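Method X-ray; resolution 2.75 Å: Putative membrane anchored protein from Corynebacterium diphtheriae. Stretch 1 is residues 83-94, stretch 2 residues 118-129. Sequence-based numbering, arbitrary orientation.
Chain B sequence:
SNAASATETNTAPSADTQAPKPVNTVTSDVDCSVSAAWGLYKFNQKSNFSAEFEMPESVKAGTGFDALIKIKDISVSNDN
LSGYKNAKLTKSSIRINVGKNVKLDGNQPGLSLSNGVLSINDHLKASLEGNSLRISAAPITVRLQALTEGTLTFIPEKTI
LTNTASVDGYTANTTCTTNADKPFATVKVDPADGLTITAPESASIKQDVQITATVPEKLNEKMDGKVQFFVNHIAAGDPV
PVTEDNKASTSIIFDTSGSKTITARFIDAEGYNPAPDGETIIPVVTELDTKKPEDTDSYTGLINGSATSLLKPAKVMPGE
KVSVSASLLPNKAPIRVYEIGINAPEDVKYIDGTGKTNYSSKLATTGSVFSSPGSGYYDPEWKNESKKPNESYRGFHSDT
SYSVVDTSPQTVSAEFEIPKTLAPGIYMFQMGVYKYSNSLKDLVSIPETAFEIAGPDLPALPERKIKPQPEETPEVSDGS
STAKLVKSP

Stretch 1 83-94: GYKNAKLTKSSI
Stretch 2 118-129: LSINDHLKASLE

The two stretches run antiparallel and meet in two ways: side chain against side chain where the chain around 87-89 faces the chain around 124-129 (171° between directions, axes 5.9 Å apart at closest), and backbone to backbone where strand 91-94 pairs with strand 118-121 (147°, 4.5 Å). Together they bury 809 Å².

Gly83 opens stretch 1 at phi/psi 99/-10, where a CB would jam against the preceding carbonyl, so glycine suits the place. Tyr84 (-96/123, chi1 m) leads its ring away from stretch 2 but sets its CB 3.9 Å from Leu128 CD2. Lys85 and Asn86 point away, and their side chains are not modelled beyond CB.

Through Ala87, Lys88 and Leu89 the chain is extended, with Ala87 and Leu89 pointing toward stretch 2 and Lys88 away. The CA atoms of Ala87 and Leu128 lie 6.3 Å apart, too far for a ladder rung; instead Ala87 CB packs 4.3 Å from Leu128 CB, with Leu128 in the t, p rotamer. The outward direction of Lys88 (m, t, t, t) suits a charged, exposed chain. Leu89 (-97/121; m, t) sets its CG 3.3 Å from Ala126 CB, a tight apolar contact made to a small residue, and its CD1 is 3.7 Å from Leu124 CB.

At Thr90 (-88/-39, chi1 p) the chain turns a corner, and Lys91 (-132/151) returns to extended geometry. Ser92 (-160/155) then begins the polar pairing. Its N donates to Asp122 OD1 (3.0 Å), while Asp122 N donates to Ser92 O (2.7 Å). Asp122, in the left-handed region at 53/36 with chi1 m, thus uses its carboxylate where a strand would offer a backbone carbonyl. Ser92 OG (chi1 p) is 2.4 Å from the O of water 1, which donates to Leu124 O at 2.5 Å and so bridges the stretches.

Ser93 and Asn121 form a non-hydrogen-bonded antiparallel pair, CA-CA 4.5 Å, their side chains on the same face. With chi1 at -116°, Ser93 OG donates to Asn121 OD1 (2.5 Å); Ser119 OG (chi1 t) donates to that same OD1 at 2.8 Å, so one amide oxygen gathers two hydroxyls.

Ile94 and Ile120 form the next, hydrogen-bonded pair, CA-CA 4.9 Å: Ile94 N donates to Ile120 O (2.9 Å) and Ile120 N to Ile94 O (2.8 Å). Both isoleucines are m, t, beta-branched residues well suited to strands, and their CB atoms meet at 3.9 Å. Ile94 CG1 also reaches Leu124 CD1 (4.1 Å), extending this buried apolar contact.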

# COMPACT_ATOMS: atom_id res chain seq x y z
N GLY B 83 45.75 36.62 28.80
CA GLY B 83 45.71 37.09 30.18
C GLY B 83 44.58 36.59 31.08
O GLY B 83 44.63 36.81 32.28
N TYR B 84 43.59 35.90 30.51
CA TYR B 84 42.42 35.47 31.29
C TYR B 84 42.49 34.03 31.82
O TYR B 84 42.65 33.08 31.04
CB TYR B 84 41.13 35.69 30.47
CG TYR B 84 40.99 37.12 30.00
CD1 TYR B 84 40.70 38.16 30.91
CD2 TYR B 84 41.16 37.45 28.66
CE1 TYR B 84 40.58 39.48 30.47
CE2 TYR B 84 41.04 38.76 28.21
CZ TYR B 84 40.75 39.77 29.12
OH TYR B 84 40.65 41.07 28.66
N LYS B 85 42.37 33.87 33.14
CA LYS B 85 42.49 32.57 33.80
C LYS B 85 41.27 31.67 33.58
O LYS B 85 41.37 30.62 32.93
CB LYS B 85 42.79 32.73 35.29
N ASN B 86 40.11 32.08 34.10
CA ASN B 86 38.89 31.27 33.97
C ASN B 86 37.84 31.93 33.07
O ASN B 86 37.64 33.14 33.12
CB ASN B 86 38.32 30.95 35.35
N ALA B 87 37.16 31.11 32.27
CA ALA B 87 36.14 31.58 31.33
C ALA B 87 35.04 30.53 31.15
O ALA B 87 35.33 29.38 30.82
CB ALA B 87 36.77 31.91 29.99
N LYS B 88 33.79 30.94 31.36
CA LYS B 88 32.64 30.03 31.28
C LYS B 88 31.61 30.58 30.31
O LYS B 88 31.56 31.78 30.07
CB LYS B 88 31.98 29.88 32.64
CG LYS B 88 32.79 29.13 33.65
CD LYS B 88 31.93 28.78 34.86
CE LYS B 88 32.81 28.47 36.08
NZ LYS B 88 32.03 27.91 37.22
N LEU B 89 30.78 29.69 29.75
CA LEU B 89 29.62 30.13 28.98
C LEU B 89 28.41 30.11 29.87
O LEU B 89 28.04 29.08 30.41
CB LEU B 89 29.37 29.20 27.80
CG LEU B 89 30.39 29.10 26.67
CD1 LEU B 89 29.96 28.04 25.68
CD2 LEU B 89 30.56 30.44 25.99
N THR B 90 27.78 31.27 30.02
CA THR B 90 26.59 31.38 30.84
C THR B 90 25.35 31.07 30.01
O THR B 90 24.42 30.41 30.49
CB THR B 90 26.49 32.78 31.48
OG1 THR B 90 26.47 33.77 30.45
CG2 THR B 90 27.69 33.04 32.35
N LYS B 91 25.35 31.53 28.76
CA LYS B 91 24.27 31.31 27.80
C LYS B 91 24.88 30.84 26.48
O LYS B 91 26.01 31.21 26.17
CB LYS B 91 23.52 32.61 27.52
CG LYS B 91 22.70 33.16 28.67
CD LYS B 91 22.28 34.61 28.38
CE LYS B 91 21.30 35.14 29.44
NZ LYS B 91 20.01 34.36 29.41
N SER B 92 24.15 30.05 25.70
CA SER B 92 24.50 29.84 24.30
C SER B 92 23.31 29.32 23.50
O SER B 92 22.38 28.72 24.06
CB SER B 92 25.72 28.93 24.14
OG SER B 92 25.49 27.66 24.67
N SER B 93 23.34 29.56 22.19
CA SER B 93 22.18 29.34 21.35
C SER B 93 22.62 28.95 19.95
O SER B 93 23.25 29.74 19.26
CB SER B 93 21.35 30.63 21.26
OG SER B 93 20.06 30.47 21.82
N ILE B 94 22.28 27.73 19.53
CA ILE B 94 22.47 27.32 18.14
C ILE B 94 21.13 27.42 17.46
O ILE B 94 20.14 26.89 17.97
CB ILE B 94 22.94 25.89 18.04
CG1 ILE B 94 24.22 25.72 18.85
CG2 ILE B 94 23.18 25.50 16.58
CD1 ILE B 94 24.42 24.32 19.38
N LEU B 118 14.50 26.56 15.45
CA LEU B 118 14.85 25.65 16.51
C LEU B 118 16.07 26.19 17.21
O LEU B 118 17.13 26.35 16.60
CB LEU B 118 15.18 24.25 15.96
CG LEU B 118 15.67 23.27 17.05
CD1 LEU B 118 14.57 22.98 18.07
CD2 LEU B 118 16.19 21.98 16.45
N SER B 119 15.92 26.48 18.50
CA SER B 119 17.02 26.99 19.26
C SER B 119 17.54 25.92 20.21
O SER B 119 16.78 25.34 20.97
CB SER B 119 16.60 28.24 20.01
OG SER B 119 17.74 28.95 20.47
N ILE B 120 18.84 25.65 20.12
CA ILE B 120 19.50 24.71 20.99
C ILE B 120 20.30 25.50 22.02
O ILE B 120 21.38 26.04 21.74
CB ILE B 120 20.43 23.76 20.20
CG1 ILE B 120 19.65 23.10 19.07
CG2 ILE B 120 21.05 22.72 21.13
CD1 ILE B 120 20.52 22.33 18.09
N ASN B 121 19.75 25.57 23.23
CA ASN B 121 20.27 26.46 24.23
C ASN B 121 21.16 25.79 25.25
O ASN B 121 20.94 24.63 25.60
CB ASN B 121 19.12 27.19 24.90
CG ASN B 121 18.29 27.95 23.90
OD1 ASN B 121 18.82 28.64 23.05
ND2 ASN B 121 16.98 27.79 23.98
N ASP B 122 22.18 26.53 25.69
CA ASP B 122 23.01 26.21 26.86
C ASP B 122 23.60 24.79 26.81
O ASP B 122 23.72 24.11 27.82
CB ASP B 122 22.23 26.49 28.18
CG ASP B 122 21.64 27.94 28.25
OD1 ASP B 122 21.92 28.81 27.37
OD2 ASP B 122 20.87 28.22 29.20
N HIS B 123 23.96 24.36 25.60
CA HIS B 123 24.51 23.04 25.32
C HIS B 123 26.00 23.12 25.06
O HIS B 123 26.69 22.10 25.07
CB HIS B 123 23.83 22.47 24.07
CG HIS B 123 22.79 21.42 24.36
ND1 HIS B 123 21.63 21.69 25.07
CD2 HIS B 123 22.73 20.11 24.03
CE1 HIS B 123 20.91 20.59 25.17
NE2 HIS B 123 21.55 19.62 24.54
N LEU B 124 26.50 24.33 24.79
CA LEU B 124 27.90 24.54 24.44
C LEU B 124 28.79 24.70 25.66
O LEU B 124 28.41 25.33 26.64
CB LEU B 124 28.03 25.77 23.55
CG LEU B 124 27.54 25.56 22.12
CD1 LEU B 124 27.27 26.88 21.41
CD2 LEU B 124 28.56 24.75 21.36
N LYS B 125 29.98 24.13 25.59
CA LYS B 125 30.93 24.21 26.70
C LYS B 125 32.23 24.89 26.25
O LYS B 125 32.84 24.48 25.26
CB LYS B 125 31.19 22.80 27.30
N ALA B 126 32.64 25.92 26.99
CA ALA B 126 33.87 26.65 26.67
C ALA B 126 34.98 26.49 27.71
O ALA B 126 34.74 26.59 28.93
CB ALA B 126 33.57 28.12 26.46
N SER B 127 36.19 26.26 27.22
CA SER B 127 37.39 26.26 28.05
C SER B 127 38.51 27.03 27.37
O SER B 127 38.67 26.97 26.14
CB SER B 127 37.83 24.84 28.39
OG SER B 127 38.01 24.07 27.21
N LEU B 128 39.29 27.75 28.17
CA LEU B 128 40.36 28.60 27.66
C LEU B 128 41.73 28.03 28.00
O LEU B 128 42.02 27.77 29.16
CB LEU B 128 40.22 30.00 28.26
CG LEU B 128 41.06 31.12 27.65
CD1 LEU B 128 40.80 31.27 26.15
CD2 LEU B 128 40.80 32.42 28.38
N GLU B 129 42.57 27.85 26.97
CA GLU B 129 43.91 27.26 27.14
C GLU B 129 45.04 28.20 26.68
O GLU B 129 45.84 27.84 25.81
CB GLU B 129 44.02 25.89 26.42
CG GLU B 129 43.25 24.73 27.08
CD GLU B 129 41.84 24.51 26.53
OE1 GLU B 129 41.27 25.44 25.90
OE2 GLU B 129 41.28 23.40 26.72
O HOH W 1 26.25 26.66 26.76